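Local structure of ribonucleoside-diphosphate reductase (Pseudomonas aeruginosa, 5IM3) at residues 371-376 with 598-603; 572-578 with 712-718; 634-639 with 652-658; 692-696 with 765-769; 700-705 with 756-762. The protein probably converts ribonucleoside diphosphates into deoxyribonucleoside diphosphates for DNA synthesis, as an allosteric enzyme that binds dATP. All coordinates share one frame; numbering follows the deposited sequence. Where two conformers were deposited one is given.

Interaction 1 (371-376 with 598-603)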
# COMPACT_ATOMS: atom_id res chain seq x y z
N SER A 371 46.91 13.59 16.86
CA SER A 371 45.58 14.08 16.53
C SER A 371 45.26 13.66 15.10
O SER A 371 46.12 13.75 14.21
CB SER A 371 45.49 15.60 16.67
OG SER A 371 45.86 16.01 17.97
N SER A 372 44.02 13.21 14.87
CA SER A 372 43.64 12.69 13.57
C SER A 372 42.29 13.22 13.11
O SER A 372 41.57 12.54 12.37
CB SER A 372 43.63 11.16 13.59
OG SER A 372 42.65 10.68 14.49
N CYS A 373 41.93 14.44 13.53
CA CYS A 373 40.65 15.07 13.24
C CYS A 373 40.91 16.46 12.68
O CYS A 373 41.62 17.26 13.31
CB CYS A 373 39.79 15.16 14.52
SG CYS A 373 38.32 16.26 14.50
N TYR A 374 40.36 16.76 11.51
CA TYR A 374 40.67 18.01 10.82
C TYR A 374 39.44 18.62 10.18
O TYR A 374 38.48 17.92 9.83
CB TYR A 374 41.73 17.80 9.73
CG TYR A 374 42.93 16.99 10.16
CD1 TYR A 374 44.03 17.60 10.75
CD2 TYR A 374 42.95 15.62 9.98
CE1 TYR A 374 45.12 16.86 11.14
CE2 TYR A 374 44.03 14.87 10.37
CZ TYR A 374 45.11 15.49 10.95
OH TYR A 374 46.19 14.73 11.33
N LEU A 375 39.48 19.95 10.02
CA LEU A 375 38.46 20.71 9.33
C LEU A 375 39.12 21.54 8.24
O LEU A 375 40.18 22.14 8.45
CB LEU A 375 37.69 21.65 10.27
CG LEU A 375 36.83 21.03 11.39
CD1 LEU A 375 37.69 20.54 12.56
CD2 LEU A 375 35.80 22.05 11.87
N THR A 376 38.50 21.57 7.06
CA THR A 376 39.01 22.33 5.93
C THR A 376 37.88 23.13 5.29
O THR A 376 36.70 22.87 5.52
CB THR A 376 39.63 21.42 4.86
OG1 THR A 376 38.59 20.71 4.17
CG2 THR A 376 40.61 20.42 5.48
N GLU A 598 44.90 27.54 7.05
CA GLU A 598 44.58 26.96 8.36
C GLU A 598 43.66 25.77 8.17
O GLU A 598 42.48 25.94 7.82
CB GLU A 598 43.95 28.01 9.28
CG GLU A 598 44.92 29.10 9.71
CD GLU A 598 44.33 30.04 10.73
OE1 GLU A 598 44.79 31.20 10.80
OE2 GLU A 598 43.41 29.63 11.47
N ILE A 599 44.19 24.58 8.41
CA ILE A 599 43.40 23.37 8.57
C ILE A 599 43.31 23.12 10.07
O ILE A 599 44.32 22.83 10.72
CB ILE A 599 44.03 22.19 7.82
CG1 ILE A 599 43.83 22.38 6.30
CG2 ILE A 599 43.46 20.86 8.29
CD1 ILE A 599 44.50 21.34 5.43
N ALA A 600 42.11 23.24 10.62
CA ALA A 600 41.93 23.10 12.06
C ALA A 600 42.15 21.65 12.48
O ALA A 600 41.79 20.71 11.76
CB ALA A 600 40.53 23.55 12.47
N VAL A 601 42.76 21.47 13.66
CA VAL A 601 43.12 20.16 14.18
C VAL A 601 42.41 19.97 15.52
O VAL A 601 42.48 20.85 16.39
CB VAL A 601 44.64 20.02 14.36
CG1 VAL A 601 45.02 18.57 14.65
CG2 VAL A 601 45.38 20.54 13.14
N CYS A 602 41.75 18.83 15.69
CA CYS A 602 41.05 18.51 16.93
C CYS A 602 41.96 17.65 17.81
O CYS A 602 42.30 16.52 17.43
CB CYS A 602 39.73 17.79 16.68
SG CYS A 602 38.98 18.11 15.06
N ASN A 603 42.34 18.18 18.96
CA ASN A 603 43.17 17.47 19.93
C ASN A 603 42.28 17.14 21.13
O ASN A 603 41.83 18.05 21.85
CB ASN A 603 44.37 18.33 20.32
CG ASN A 603 44.94 19.10 19.12
OD1 ASN A 603 45.57 18.53 18.24
ND2 ASN A 603 44.72 20.41 19.11
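Cys373 and Cys602 are tied by a disulfide, SG to SG 2.0 Å, across two neighbouring antiparallel strands of the ten-stranded alpha-beta barrel. Its place in the barrel is consistent with the cysteine pair that is oxidised in each turnover of class I ribonucleotide reductases. Cys373 was deposited in two conformers; in the one that makes this bond, SG lies anti to the backbone N (chi1 166°), which swings the sulfur over to the partner strand.

Backbone bonds flank the bridge. Cys602 N donates to Cys373 O at 2.9 Å, and Leu375 N reaches Ala600 O at 3.0 Å; the return bond from Ala600 N to Leu375 O is weak. Leu375 and Ala600 are thus a hydrogen-bonded pair, and Leu375 CD1 leans on Cys602 SG at 3.7 Å. Tyr374 and Val601, a non-hydrogen-bonded pair, occupy the opposite face side by side, with Tyr374 CE1 3.9 Å from Val601 CG1.

Farther out, helix 646-655 covers Val601 through Ala648 and Asn652, and Thr376 OG1 bonds to Asn404 on the neighbouring strand 401-405. Asn603 is held by outside partners too: its ND2 bonds to Pro657 O, and its OD1 receives Asn652 ND2. That same OD1 takes Ser371 OG at 2.6 Å, in the carbonyl plane and on a lone pair.

Interaction 2 (572-578 with 712-718)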
# COMPACT_ATOMS: atom_id res chain seq x y z
N ARG A 572 29.17 32.19 19.05
CA ARG A 572 29.74 31.76 20.32
C ARG A 572 31.19 31.31 20.19
O ARG A 572 31.79 30.92 21.20
CB ARG A 572 28.89 30.62 20.91
CG ARG A 572 27.42 30.98 21.06
CD ARG A 572 26.68 29.93 21.89
NE ARG A 572 27.28 29.77 23.21
CZ ARG A 572 26.96 28.80 24.06
NH1 ARG A 572 26.05 27.89 23.73
NH2 ARG A 572 27.56 28.74 25.24
N SER A 573 31.75 31.35 18.99
CA SER A 573 33.15 30.98 18.82
C SER A 573 34.04 32.03 19.48
O SER A 573 33.85 33.23 19.25
CB SER A 573 33.49 30.87 17.33
OG SER A 573 34.87 30.60 17.15
N PRO A 574 35.00 31.63 20.33
CA PRO A 574 35.91 32.63 20.92
C PRO A 574 36.85 33.27 19.92
O PRO A 574 37.51 34.26 20.28
CB PRO A 574 36.68 31.82 21.97
CG PRO A 574 35.86 30.60 22.22
CD PRO A 574 35.19 30.30 20.91
N GLN A 575 36.94 32.76 18.70
CA GLN A 575 37.93 33.22 17.72
C GLN A 575 37.29 34.01 16.58
O GLN A 575 37.79 33.99 15.46
CB GLN A 575 38.70 32.02 17.17
CG GLN A 575 39.59 31.33 18.20
CD GLN A 575 40.77 32.20 18.61
OE1 GLN A 575 40.67 33.02 19.52
NE2 GLN A 575 41.89 32.04 17.92
N GLN A 576 36.19 34.72 16.86
CA GLN A 576 35.52 35.50 15.83
C GLN A 576 36.39 36.62 15.29
O GLN A 576 36.16 37.09 14.17
CB GLN A 576 34.22 36.10 16.37
CG GLN A 576 33.18 35.09 16.76
CD GLN A 576 32.05 35.69 17.58
OE1 GLN A 576 31.37 36.61 17.12
NE2 GLN A 576 31.86 35.19 18.79
N HIS A 577 37.39 37.06 16.06
CA HIS A 577 38.19 38.22 15.68
C HIS A 577 39.26 37.91 14.65
O HIS A 577 39.90 38.84 14.14
CB HIS A 577 38.86 38.81 16.93
CG HIS A 577 39.89 37.90 17.54
ND1 HIS A 577 39.59 36.64 17.99
CD2 HIS A 577 41.21 38.08 17.76
CE1 HIS A 577 40.68 36.07 18.47
NE2 HIS A 577 41.68 36.93 18.35
N VAL A 578 39.46 36.63 14.31
CA VAL A 578 40.60 36.25 13.49
C VAL A 578 40.19 35.23 12.44
O VAL A 578 41.02 34.75 11.67
CB VAL A 578 41.75 35.72 14.38
CG1 VAL A 578 41.44 34.32 14.90
CG2 VAL A 578 43.08 35.76 13.65
N THR A 712 46.98 34.45 19.20
CA THR A 712 45.84 35.28 18.84
C THR A 712 44.88 35.50 20.00
O THR A 712 43.71 35.80 19.77
CB THR A 712 45.10 34.65 17.66
OG1 THR A 712 44.61 33.36 18.04
CG2 THR A 712 46.03 34.50 16.46
N PHE A 713 45.35 35.36 21.24
CA PHE A 713 44.48 35.58 22.39
C PHE A 713 43.89 36.98 22.37
O PHE A 713 42.71 37.17 22.69
CB PHE A 713 45.24 35.36 23.70
CG PHE A 713 44.52 35.91 24.90
CD1 PHE A 713 43.51 35.19 25.51
CD2 PHE A 713 44.85 37.15 25.41
CE1 PHE A 713 42.84 35.70 26.61
CE2 PHE A 713 44.19 37.67 26.51
CZ PHE A 713 43.18 36.94 27.11
N GLN A 714 44.70 37.98 22.01
CA GLN A 714 44.24 39.36 22.01
C GLN A 714 43.11 39.54 21.00
O GLN A 714 43.31 39.34 19.79
CB GLN A 714 45.41 40.30 21.70
CG GLN A 714 46.52 40.24 22.75
CD GLN A 714 47.79 40.99 22.33
OE1 GLN A 714 47.84 41.60 21.26
NE2 GLN A 714 48.81 40.94 23.17
N GLY A 715 41.93 39.90 21.49
CA GLY A 715 40.75 40.09 20.67
C GLY A 715 39.72 38.99 20.80
O GLY A 715 38.55 39.20 20.44
N SER A 716 40.11 37.82 21.30
CA SER A 716 39.18 36.72 21.48
C SER A 716 38.09 37.09 22.48
O SER A 716 38.21 38.06 23.24
CB SER A 716 39.92 35.47 21.96
OG SER A 716 40.58 35.72 23.20
N LEU A 717 37.02 36.30 22.49
CA LEU A 717 35.99 36.48 23.51
C LEU A 717 36.59 36.39 24.90
O LEU A 717 36.16 37.12 25.81
CB LEU A 717 34.88 35.43 23.34
CG LEU A 717 33.99 35.54 22.10
CD1 LEU A 717 32.92 34.46 22.14
CD2 LEU A 717 33.34 36.91 21.99
N TRP A 718 37.58 35.53 25.09
CA TRP A 718 38.24 35.43 26.38
C TRP A 718 38.84 36.77 26.79
O TRP A 718 38.78 37.16 27.96
CB TRP A 718 39.33 34.36 26.35
CG TRP A 718 38.89 33.04 25.79
CD1 TRP A 718 39.27 32.50 24.59
CD2 TRP A 718 38.02 32.08 26.40
NE1 TRP A 718 38.69 31.27 24.42
CE2 TRP A 718 37.92 30.99 25.52
CE3 TRP A 718 37.33 32.03 27.62
CZ2 TRP A 718 37.14 29.86 25.81
CZ3 TRP A 718 36.55 30.92 27.90
CH2 TRP A 718 36.47 29.85 27.00
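His577 lays its imidazole flat on the Gly715-Ser716 peptide: Gly715 C sits 3.4 Å above the ring centre, and Gly715 CA makes a CH-pi contact over the same face. Having no CB, Gly715 allows the ring this close. Val578 CB lies over the opposite face. At the edge, NE2 donates to Thr712 O at 2.7 Å, with the acceptor close to the ring plane. The face contact and the bond together fix how the imidazole is turned.

Two turns meet here, a type I turn from Ser573 to Gln576 and a type II turn from Phe713 to Ser716, in loops that follow helices 566-571 and 679-707 of the barrel domain. Just after the second turn, Leu717 N bonds to Pro574 O, 3.0 Å. Pro574 runs alongside Trp718, its CB 3.2 Å from Trp718 NE1, whose hydrogen bond goes to Ser764 O. Gln575 crosses Thr712 at about a right angle; Gln575 OE1 bonds to Tyr710 OH and Thr712 OG1 to His655 ND1. Gln576 NE2 turns back to Ser573 O at 2.8 Å, nearly in its own amide plane, and Leu717 CD1 rests against both atoms, 3.3 Å from Ser573 O and 3.6 Å from Gln576 NE2.

Interaction 3 (634-639 with 652-658)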
# COMPACT_ATOMS: atom_id res chain seq x y z
N LEU A 634 46.60 17.77 26.95
CA LEU A 634 46.09 18.15 25.64
C LEU A 634 46.91 19.29 25.04
O LEU A 634 47.16 19.31 23.83
CB LEU A 634 44.62 18.54 25.73
CG LEU A 634 43.63 17.39 25.95
CD1 LEU A 634 42.20 17.91 26.08
CD2 LEU A 634 43.71 16.36 24.83
N ASP A 635 47.35 20.23 25.87
CA ASP A 635 48.20 21.30 25.36
C ASP A 635 49.54 20.74 24.89
O ASP A 635 50.09 21.22 23.89
CB ASP A 635 48.41 22.37 26.44
CG ASP A 635 48.88 23.69 25.85
OD1 ASP A 635 48.25 24.18 24.89
OD2 ASP A 635 49.89 24.24 26.34
N ASN A 636 50.06 19.73 25.58
CA ASN A 636 51.29 19.08 25.13
C ASN A 636 51.10 18.42 23.77
O ASN A 636 52.01 18.43 22.94
CB ASN A 636 51.74 18.04 26.16
CG ASN A 636 52.34 18.67 27.40
OD1 ASN A 636 52.17 19.86 27.66
ND2 ASN A 636 53.07 17.87 28.17
N VAL A 637 49.92 17.83 23.54
CA VAL A 637 49.66 17.15 22.27
C VAL A 637 49.98 18.06 21.10
O VAL A 637 50.48 17.62 20.06
CB VAL A 637 48.20 16.65 22.22
CG1 VAL A 637 47.78 16.35 20.79
CG2 VAL A 637 48.04 15.42 23.09
N ILE A 638 49.69 19.36 21.24
CA ILE A 638 49.89 20.31 20.15
C ILE A 638 51.36 20.36 19.74
O ILE A 638 51.68 20.38 18.55
CB ILE A 638 49.38 21.70 20.56
CG1 ILE A 638 47.95 21.60 21.12
CG2 ILE A 638 49.50 22.68 19.40
CD1 ILE A 638 46.90 22.31 20.33
N ASP A 639 52.26 20.39 20.72
CA ASP A 639 53.68 20.54 20.44
C ASP A 639 54.31 19.24 19.95
O ASP A 639 55.22 19.27 19.12
CB ASP A 639 54.42 21.03 21.68
CG ASP A 639 53.89 22.35 22.19
OD1 ASP A 639 53.44 23.18 21.37
OD2 ASP A 639 53.92 22.57 23.42
N ASN A 652 47.25 24.97 14.60
CA ASN A 652 47.42 24.45 15.95
C ASN A 652 48.37 25.33 16.76
O ASN A 652 48.09 25.65 17.92
CB ASN A 652 47.93 23.01 15.90
CG ASN A 652 46.93 22.01 16.44
OD1 ASN A 652 45.74 22.32 16.61
ND2 ASN A 652 47.40 20.80 16.71
N PHE A 653 49.49 25.74 16.15
CA PHE A 653 50.45 26.59 16.85
C PHE A 653 49.91 27.99 17.10
O PHE A 653 50.22 28.60 18.12
CB PHE A 653 51.76 26.68 16.06
CG PHE A 653 52.63 25.44 16.14
CD1 PHE A 653 52.16 24.27 16.72
CD2 PHE A 653 53.92 25.46 15.63
CE1 PHE A 653 52.97 23.15 16.79
CE2 PHE A 653 54.72 24.34 15.70
CZ PHE A 653 54.25 23.18 16.27
N LYS A 654 49.10 28.51 16.17
CA LYS A 654 48.59 29.87 16.31
C LYS A 654 47.55 29.97 17.42
O LYS A 654 47.60 30.89 18.24
CB LYS A 654 47.98 30.34 14.98
CG LYS A 654 48.84 31.30 14.17
CD LYS A 654 48.27 31.46 12.76
CE LYS A 654 48.89 32.63 12.02
NZ LYS A 654 48.37 33.94 12.49
N HIS A 655 46.61 29.02 17.46
CA HIS A 655 45.42 29.13 18.29
C HIS A 655 45.36 28.12 19.42
O HIS A 655 44.63 28.35 20.39
CB HIS A 655 44.16 28.98 17.42
CG HIS A 655 44.21 29.77 16.15
ND1 HIS A 655 44.39 31.14 16.13
CD2 HIS A 655 44.11 29.38 14.85
CE1 HIS A 655 44.39 31.56 14.88
NE2 HIS A 655 44.22 30.52 14.09
N ARG A 656 46.07 27.01 19.31
CA ARG A 656 46.14 26.00 20.36
C ARG A 656 44.77 25.60 20.90
O ARG A 656 44.53 25.67 22.11
CB ARG A 656 47.04 26.46 21.49
CG ARG A 656 48.41 26.99 21.06
CD ARG A 656 49.36 27.10 22.26
NE ARG A 656 49.67 25.78 22.80
CZ ARG A 656 50.69 25.02 22.40
NH1 ARG A 656 51.52 25.45 21.46
NH2 ARG A 656 50.89 23.83 22.94
N PRO A 657 43.85 25.17 20.04
CA PRO A 657 42.59 24.62 20.54
C PRO A 657 42.76 23.19 21.02
O PRO A 657 43.56 22.41 20.48
CB PRO A 657 41.67 24.68 19.32
CG PRO A 657 42.59 24.50 18.17
CD PRO A 657 43.88 25.18 18.56
N VAL A 658 42.00 22.84 22.06
CA VAL A 658 41.89 21.48 22.53
C VAL A 658 40.42 21.16 22.71
O VAL A 658 39.56 22.05 22.66
CB VAL A 658 42.67 21.24 23.85
CG1 VAL A 658 44.16 21.56 23.66
CG2 VAL A 658 42.09 22.07 24.99
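Where helix 620-640 packs against the end of helix 646-655, Arg656 spreads its guanidinium over Ile638 and between Asp635 and Asp639, acids one helical turn apart. Arg656 is the first residue to leave the helix, with positive phi (48°), and its chain bends at chi3 to bring the head round to both carboxylates.

NE donates to Asp635 OD1 at 3.0 Å, the acceptor lying in the guanidinium plane on a fairly straight line (162°). At the far end NH1 and NH2 share a single atom, Asp639 OD1, at 3.0 and 3.1 Å; NH1 comes from the syn side, whereas NH2 stands well above the carboxylate plane. The carboxylate of Asp635 is turned 72° from the guanidinium, so this is no flat, paired grip. Asn763 ND2 also bonds to Asp635 OD1. Arg762 and Arg707 bind the other oxygen of Asp635, and this second positive shell probably keeps the acid ionised.

In the barrel domain the chain runs from here into strand 659-663, and Ile638 is the apolar centre of the join. Its CB lies under the guanidinium face, 3.5 Å from Arg656 NH2, its CG2 meets Asn652 O at 3.6 Å, and its CD1 approaches Pro657 O at 3.3 Å. Phe653 brings its ring edge to Ile638 O, which accepts a bond from Tyr643 OH. At the other end of the segment, Leu634 CB meets Val658 CG1 at 3.7 Å.

Interaction 4 (692-696 with 765-769)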
# COMPACT_ATOMS: atom_id res chain seq x y z
N ILE A 692 33.06 21.17 35.38
CA ILE A 692 34.18 20.86 34.49
C ILE A 692 34.61 22.11 33.73
O ILE A 692 35.81 22.38 33.58
CB ILE A 692 33.79 19.72 33.53
CG1 ILE A 692 33.48 18.45 34.32
CG2 ILE A 692 34.92 19.46 32.53
CD1 ILE A 692 32.94 17.31 33.48
N SER A 693 33.65 22.90 33.26
CA SER A 693 33.97 24.10 32.48
C SER A 693 34.80 25.07 33.30
O SER A 693 35.81 25.60 32.82
CB SER A 693 32.69 24.77 32.00
OG SER A 693 32.96 26.08 31.56
N TYR A 694 34.38 25.34 34.53
CA TYR A 694 35.13 26.23 35.41
C TYR A 694 36.57 25.76 35.55
O TYR A 694 37.52 26.54 35.38
CB TYR A 694 34.44 26.31 36.77
CG TYR A 694 34.99 27.38 37.69
CD1 TYR A 694 36.11 27.14 38.47
CD2 TYR A 694 34.36 28.62 37.79
CE1 TYR A 694 36.60 28.11 39.32
CE2 TYR A 694 34.85 29.59 38.64
CZ TYR A 694 35.97 29.33 39.40
OH TYR A 694 36.46 30.30 40.25
N TYR A 695 36.76 24.47 35.86
CA TYR A 695 38.10 23.94 36.07
C TYR A 695 38.90 23.93 34.78
O TYR A 695 40.09 24.27 34.78
CB TYR A 695 38.00 22.53 36.65
CG TYR A 695 37.32 22.51 38.00
CD1 TYR A 695 37.60 23.48 38.95
CD2 TYR A 695 36.39 21.53 38.32
CE1 TYR A 695 37.00 23.48 40.17
CE2 TYR A 695 35.77 21.52 39.55
CZ TYR A 695 36.09 22.51 40.46
OH TYR A 695 35.50 22.53 41.68
N ALA A 696 38.28 23.56 33.66
CA ALA A 696 38.99 23.55 32.39
C ALA A 696 39.45 24.96 32.03
O ALA A 696 40.62 25.17 31.66
CB ALA A 696 38.10 22.97 31.29
N ASN A 765 40.12 27.20 22.36
CA ASN A 765 38.97 26.38 22.69
C ASN A 765 39.42 25.28 23.64
O ASN A 765 40.55 24.80 23.55
CB ASN A 765 38.33 25.77 21.42
CG ASN A 765 37.60 26.80 20.57
OD1 ASN A 765 36.38 26.96 20.67
ND2 ASN A 765 38.35 27.50 19.72
N ILE A 766 38.54 24.91 24.57
CA ILE A 766 38.88 23.99 25.65
C ILE A 766 38.09 22.69 25.56
O ILE A 766 38.66 21.60 25.70
CB ILE A 766 38.65 24.65 27.03
CG1 ILE A 766 39.18 26.09 27.08
CG2 ILE A 766 39.33 23.81 28.11
CD1 ILE A 766 40.67 26.19 27.10
N MET A 767 36.78 22.78 25.35
CA MET A 767 35.88 21.66 25.60
C MET A 767 35.15 21.24 24.34
O MET A 767 34.75 22.08 23.52
CB MET A 767 34.86 22.03 26.67
CG MET A 767 35.50 22.52 27.96
SD MET A 767 34.32 23.40 28.98
CE MET A 767 33.30 22.03 29.51
N ALA A 768 34.96 19.93 24.20
CA ALA A 768 34.16 19.35 23.14
C ALA A 768 33.85 17.91 23.54
O ALA A 768 34.76 17.19 23.97
CB ALA A 768 34.88 19.40 21.79
N ILE A 769 32.60 17.50 23.40
CA ILE A 769 32.17 16.15 23.76
C ILE A 769 32.09 15.35 22.47
O ILE A 769 31.14 15.50 21.69
CB ILE A 769 30.84 16.16 24.52
CG1 ILE A 769 30.97 16.96 25.82
CG2 ILE A 769 30.41 14.73 24.84
CD1 ILE A 769 29.65 17.11 26.58
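Ile692, Ser693 and Ala696 rest on Ile766 and Met767, pinning one face of the long helix 679-707 to an irregular piece of backbone in the barrel domain. That backbone is itself tied into the barrel: Ile766 and Ala768 exchange backbone bonds with Leu660 of strand 659-663, and Ile769 does so with Ala873 and Ser875. The contact is small, wholly buried and apolar, joining helix 679-707 to the 765-769 loop.

Ile692 comes first and touches lightly, its CG2 4.3 Å from Met767 CE; strand 659-663 also reaches it, through Ile662. Ser693 is met more closely. The thioether of Met767 lies against its backbone and CB, with Met767 SD 3.6 Å from Ser693 CA and 3.7 Å from Ser693 CB. The bend at chi3 (71°) folds the terminal methyl back, so that Met767 CE stays 3.7 Å from Ser693 CA as well. The hydroxyl of Ser693 takes no polar part here; OG makes a weak bond to Trp869 O.

One turn on, Ala696 completes the face. Its N bonds to Ile692 O at 2.7 Å, and the helical spacing sets its methyl on the same face as Ile692 and Ser693; Val627 of helix 620-640 packs on it too. In the 765-769 segment, Asp871 binds two backbone N-H groups, OD2 on Ile766 and OD1 on Met767. Ile766 puts CG2 anti to the backbone N, aiming that branch at the helix, where it stops 3.5 Å from Ala696 CB.

Interaction 5 (700-705 with 756-762)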
# COMPACT_ATOMS: atom_id res chain seq x y z
N SER A 700 43.37 26.39 31.84
CA SER A 700 43.97 27.08 30.71
C SER A 700 44.65 28.37 31.15
O SER A 700 45.67 28.76 30.58
CB SER A 700 42.91 27.37 29.65
OG SER A 700 43.49 27.50 28.36
N CYS A 701 44.11 29.04 32.18
CA CYS A 701 44.77 30.22 32.72
C CYS A 701 46.10 29.87 33.36
O CYS A 701 47.06 30.65 33.30
CB CYS A 701 43.86 30.91 33.74
SG CYS A 701 42.30 31.55 33.10
N ASP A 702 46.18 28.70 34.01
CA ASP A 702 47.43 28.29 34.65
C ASP A 702 48.52 28.02 33.62
O ASP A 702 49.68 28.38 33.83
CB ASP A 702 47.20 27.06 35.52
CG ASP A 702 46.19 27.31 36.63
OD1 ASP A 702 45.89 28.49 36.92
OD2 ASP A 702 45.70 26.32 37.22
N LEU A 703 48.16 27.39 32.50
CA LEU A 703 49.14 27.17 31.43
C LEU A 703 49.58 28.49 30.81
O LEU A 703 50.75 28.64 30.43
CB LEU A 703 48.55 26.24 30.37
CG LEU A 703 48.16 24.84 30.86
CD1 LEU A 703 47.52 24.05 29.73
CD2 LEU A 703 49.36 24.09 31.43
N ALA A 704 48.66 29.46 30.70
CA ALA A 704 49.04 30.76 30.17
C ALA A 704 50.07 31.44 31.06
O ALA A 704 50.97 32.13 30.57
CB ALA A 704 47.80 31.64 30.03
N ASP A 705 49.95 31.27 32.38
CA ASP A 705 50.93 31.85 33.29
C ASP A 705 52.29 31.20 33.13
O ASP A 705 53.32 31.86 33.32
CB ASP A 705 50.45 31.71 34.74
CG ASP A 705 49.15 32.45 35.00
OD1 ASP A 705 48.91 33.49 34.35
OD2 ASP A 705 48.37 32.00 35.86
N ARG A 756 40.31 36.87 35.58
CA ARG A 756 41.61 36.28 35.28
C ARG A 756 41.73 35.86 33.82
O ARG A 756 42.83 35.87 33.26
CB ARG A 756 41.89 35.09 36.19
CG ARG A 756 43.19 34.35 35.85
CD ARG A 756 43.88 33.78 37.08
NE ARG A 756 43.43 32.43 37.41
CZ ARG A 756 44.17 31.33 37.31
NH1 ARG A 756 45.43 31.38 36.89
NH2 ARG A 756 43.65 30.16 37.65
N VAL A 757 40.61 35.48 33.20
CA VAL A 757 40.67 35.04 31.81
C VAL A 757 41.10 36.19 30.91
O VAL A 757 41.84 35.99 29.94
CB VAL A 757 39.31 34.46 31.38
CG1 VAL A 757 38.22 35.50 31.49
CG2 VAL A 757 39.39 33.93 29.96
N GLN A 758 40.64 37.41 31.21
CA GLN A 758 40.98 38.55 30.37
C GLN A 758 42.48 38.83 30.36
O GLN A 758 42.96 39.53 29.47
CB GLN A 758 40.21 39.79 30.82
CG GLN A 758 38.70 39.63 30.73
CD GLN A 758 37.95 40.84 31.24
OE1 GLN A 758 38.32 41.98 30.96
NE2 GLN A 758 36.90 40.60 32.01
N LYS A 759 43.21 38.29 31.34
CA LYS A 759 44.66 38.45 31.38
C LYS A 759 45.39 37.44 30.51
O LYS A 759 46.58 37.63 30.24
CB LYS A 759 45.14 38.34 32.83
CG LYS A 759 44.73 39.52 33.70
CD LYS A 759 44.47 39.12 35.14
CE LYS A 759 45.73 38.61 35.83
NZ LYS A 759 45.44 38.17 37.23
N GLY A 760 44.72 36.38 30.06
CA GLY A 760 45.34 35.42 29.17
C GLY A 760 44.99 33.98 29.48
O GLY A 760 44.96 33.57 30.64
N ILE A 761 44.70 33.19 28.44
CA ILE A 761 44.60 31.75 28.57
C ILE A 761 45.42 31.10 27.46
O ILE A 761 45.81 31.74 26.48
CB ILE A 761 43.14 31.22 28.53
CG1 ILE A 761 42.46 31.57 27.21
CG2 ILE A 761 42.36 31.79 29.70
CD1 ILE A 761 41.09 30.94 27.10
N ARG A 762 45.69 29.81 27.64
CA ARG A 762 46.62 29.08 26.79
C ARG A 762 45.96 28.51 25.55
O ARG A 762 46.67 28.18 24.59
CB ARG A 762 47.26 27.96 27.61
CG ARG A 762 48.24 27.06 26.86
CD ARG A 762 49.44 27.82 26.34
NE ARG A 762 50.43 26.92 25.76
CZ ARG A 762 51.54 27.30 25.15
NH1 ARG A 762 51.82 28.59 25.04
NH2 ARG A 762 52.37 26.40 24.66
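Arg756 reaches from helix 751-757 to three residues of helix 679-707: Cys701, Asp702 and Asp705. Its CB already heads for that helix, and CG, anti to the backbone N (chi1 175°), comes 4.0 Å from Cys701 SG. Bends at chi2 and chi3 then lay the rest of the chain over Cys701. NE passes its CB, and CZ stands 3.6 Å from Cys701 CB, which sits beneath the centre of one guanidinium face. At the tip, NH1 and NH2 both grip one oxygen, Asp702 OD1, each at 2.9 Å. NH1 meets it nearly along the C-O bond and NH2 from the syn side. NH1 also forms a salt bridge to Asp705 OD2 at 3.2 Å, and both acids lie at the guanidinium edge, close to its plane.

A type I turn from Val757 to Gly760 then carries the chain back along helix 679-707. Ile761 CG2 closes on Cys701 SG at 3.4 Å, and Ala704 CB packs against Gly760 O and Ile761 CA. Arg762 N then bonds to Ser700 O at 3.1 Å, from the face of that carbonyl opposite to Ala704 N, the helix's own donor. Leu703 CB supports the stem of Arg762 at 3.5 Å from its CB, while the charged end goes on to Asp635.

One guanidinium shared by two carboxylates, with Lys628 in a long, weak ion pair to Asp702, probably helps keep both acids ionised.

In the fold
All five contacts lie in the barrel domain, on one side of the chain's centre, with centres 11 to 23 Å apart. Interaction 1 sits in the sheet on strands 373-377 and 600-608; interaction 3 follows it along the chain and touches it, 11 Å away, on helices 620-640 and 646-655. Interactions 4 and 5 share helix 679-707, and interaction 5 falls between the two segments of interaction 4. Interaction 2 alternates along the chain with 1, 4 and 5 and spans interaction 3, touching it through Thr712 and His655. The Asp635-Arg762 salt bridge joins interactions 3 and 5. Together the contacts tie the disulfide-bearing strands, through helices 620-640 and 646-655, to helix 679-707 and nearby loops.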